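Local coordinates for protein MgGH51 (Meripilus giganteus, PDB 6ZPV) that hydrolyses the glycosidic bonds of terminal alpha-L-arabinofuranosyl residues as a fungal family GH51 glycosidase, probably releasing arabinose from plant cell-wall arabinosides, at residues A[42-48]-A[78-82]. Numbering follows the deposited sequence.
Sequences AFQQVTP and LPNSL
The amide of Asn-80 bridges the two ends of a type II beta turn, Phe-43 to Val-46, in a buried loop-to-strand contact that joins the chain following helix 29-33 to the first residues of strand 80-85 in the beta-sandwich domain. Both bonds come from ND2. The one to Phe-43 O (2.9 Å) is nearly straight, 164° at the hydrogen, and lies close to the amide plane; the one to Val-46 O (3.1 Å) is more bent, 138°, with the donor above that carbonyl's plane. With CG of Asn-80 anti to its own carbonyl carbon (chi1 -65°), ND2 is brought up to the carbonyls of the turn's first and last residues, while OD1 faces CG of Pro-48 at 3.5 Å. Methylene packing backs this grip, CB of Asn-80 resting 3.6 Å from CB of Phe-43. Further along the strand, CZ of the Phe-43 ring meets CB of Leu-82, and Phe-195 of strand 189-198 touches both side chains. At the other end, CD2 of Leu-78 rests against both CG of Gln-44 (3.6 Å) and CB of Ala-42; the amide nitrogen of Gln-44 is turned elsewhere, to Thr-266 O. Two waters link the backbones: each donates to Ala-42 O, one accepting from Asn-80 N and the other donating to Asn-80 O. A leucine in place of Asn-80 would probably leave the carbonyls of Phe-43 and Val-46 without their shared donor and the turn less firmly tied to the strand. One side-chain amide thus gives a donor to two turn carbonyls where water, not direct main-chain bonding, links strand and loop.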
loop_
_atom_site.group_PDB
_atom_site.type_symbol
_atom_site.label_atom_id
_atom_site.label_comp_id
_atom_site.label_asym_id
_atom_site.label_seq_id
_atom_site.Cartn_x
_atom_site.Cartn_y
_atom_site.Cartn_z
ATOM N N ALA A 42 -1.954 21.223 1.316
ATOM C CA ALA A 42 -2.745 22.033 2.261
ATOM C C ALA A 42 -1.908 22.438 3.460
ATOM O O ALA A 42 -2.458 22.864 4.486
ATOM C CB ALA A 42 -3.987 21.279 2.679
ATOM N N PHE A 43 -0.581 22.401 3.339
ATOM C CA PHE A 43 0.330 22.922 4.368
ATOM C C PHE A 43 0.043 22.222 5.702
ATOM O O PHE A 43 0.196 22.820 6.779
ATOM C CB PHE A 43 0.231 24.449 4.466
ATOM C CG PHE A 43 0.357 25.072 3.084
ATOM C CD1 PHE A 43 1.554 25.139 2.422
ATOM C CD2 PHE A 43 -0.780 25.446 2.391
ATOM C CE1 PHE A 43 1.618 25.551 1.095
ATOM C CE2 PHE A 43 -0.716 25.845 1.081
ATOM C CZ PHE A 43 0.460 25.891 0.437
ATOM N N GLN A 44 -0.303 20.937 5.658
ATOM C CA GLN A 44 -0.641 20.272 6.908
ATOM C C GLN A 44 0.628 19.942 7.704
ATOM O O GLN A 44 1.638 19.459 7.174
ATOM C CB GLN A 44 -1.334 18.934 6.617
ATOM C CG GLN A 44 -2.774 19.131 6.149
ATOM C CD GLN A 44 -3.300 17.897 5.410
ATOM O OE1 GLN A 44 -2.804 17.578 4.308
ATOM N NE2 GLN A 44 -4.264 17.162 5.993
ATOM N N GLN A 45 0.539 20.231 9.001
ATOM C CA GLN A 45 1.574 19.802 9.975
ATOM C C GLN A 45 2.940 20.371 9.661
ATOM O O GLN A 45 3.954 19.709 9.957
ATOM C CB GLN A 45 1.607 18.270 10.110
ATOM C CG GLN A 45 0.263 17.646 10.485
ATOM C CD GLN A 45 -0.301 18.054 11.813
ATOM O OE1 GLN A 45 0.399 18.608 12.675
ATOM N NE2 GLN A 45 -1.563 17.783 12.010
ATOM N N VAL A 46 2.975 21.579 9.108
ATOM C CA VAL A 46 4.250 22.294 8.938
ATOM C C VAL A 46 4.230 23.560 9.791
ATOM O O VAL A 46 3.174 24.015 10.231
ATOM C CB VAL A 46 4.526 22.661 7.459
ATOM C CG1 VAL A 46 4.592 21.388 6.625
ATOM C CG2 VAL A 46 3.482 23.620 6.900
ATOM N N THR A 47 5.419 24.121 10.027
ATOM C CA THR A 47 5.596 25.309 10.884
ATOM C C THR A 47 5.556 26.551 10.010
ATOM O O THR A 47 6.359 26.728 9.067
ATOM C CB THR A 47 6.921 25.209 11.635
ATOM O OG1 THR A 47 6.931 24.025 12.402
ATOM C CG2 THR A 47 7.147 26.431 12.494
ATOM N N PRO A 48 4.620 27.496 10.268
ATOM C CA PRO A 48 4.571 28.737 9.486
ATOM C C PRO A 48 5.892 29.473 9.426
ATOM O O PRO A 48 6.684 29.421 10.360
ATOM C CB PRO A 48 3.491 29.526 10.218
ATOM C CG PRO A 48 2.627 28.528 10.898
ATOM C CD PRO A 48 3.532 27.405 11.264
ATOM N N LEU A 78 -7.222 22.881 9.035
ATOM C CA LEU A 78 -6.224 23.356 8.065
ATOM C C LEU A 78 -5.830 24.776 8.432
ATOM O O LEU A 78 -6.157 25.748 7.709
ATOM C CB LEU A 78 -6.773 23.260 6.620
ATOM C CG LEU A 78 -7.151 21.830 6.172
ATOM C CD1 LEU A 78 -7.795 21.904 4.779
ATOM C CD2 LEU A 78 -5.936 20.897 6.162
ATOM N N PRO A 79 -5.068 24.929 9.537
ATOM C CA PRO A 79 -4.812 26.283 10.054
ATOM C C PRO A 79 -3.829 27.116 9.238
ATOM O O PRO A 79 -3.743 28.331 9.473
ATOM C CB PRO A 79 -4.234 25.990 11.449
ATOM C CG PRO A 79 -3.602 24.616 11.307
ATOM C CD PRO A 79 -4.592 23.896 10.441
ATOM N N ASN A 80 -3.097 26.487 8.309
ATOM C CA ASN A 80 -2.096 27.204 7.526
ATOM C C ASN A 80 -2.636 27.543 6.158
ATOM O O ASN A 80 -3.360 26.795 5.550
ATOM C CB ASN A 80 -0.842 26.326 7.405
ATOM C CG ASN A 80 -0.132 26.069 8.729
ATOM O OD1 ASN A 80 -0.199 26.907 9.646
ATOM N ND2 ASN A 80 0.554 24.910 8.801
ATOM N N SER A 81 -2.194 28.708 5.669
ATOM C CA SER A 81 -2.495 29.217 4.337
ATOM C C SER A 81 -1.224 29.633 3.609
ATOM O O SER A 81 -0.235 30.014 4.270
ATOM C CB SER A 81 -3.440 30.421 4.380
ATOM O OG SER A 81 -4.676 30.049 4.932
ATOM N N LEU A 82 -1.263 29.616 2.285
ATOM C CA LEU A 82 -0.220 30.224 1.454
ATOM C C LEU A 82 -0.602 31.700 1.266
ATOM O O LEU A 82 -1.615 31.999 0.627
ATOM C CB LEU A 82 -0.102 29.477 0.142
ATOM C CG LEU A 82 0.937 29.991 -0.818
ATOM C CD1 LEU A 82 2.347 29.762 -0.270
ATOM C CD2 LEU A 82 0.774 29.327 -2.182
HETATM O O HOH W 1 -2.907 23.543 7.494
HETATM O O HOH W 2 -4.351 24.785 3.596
#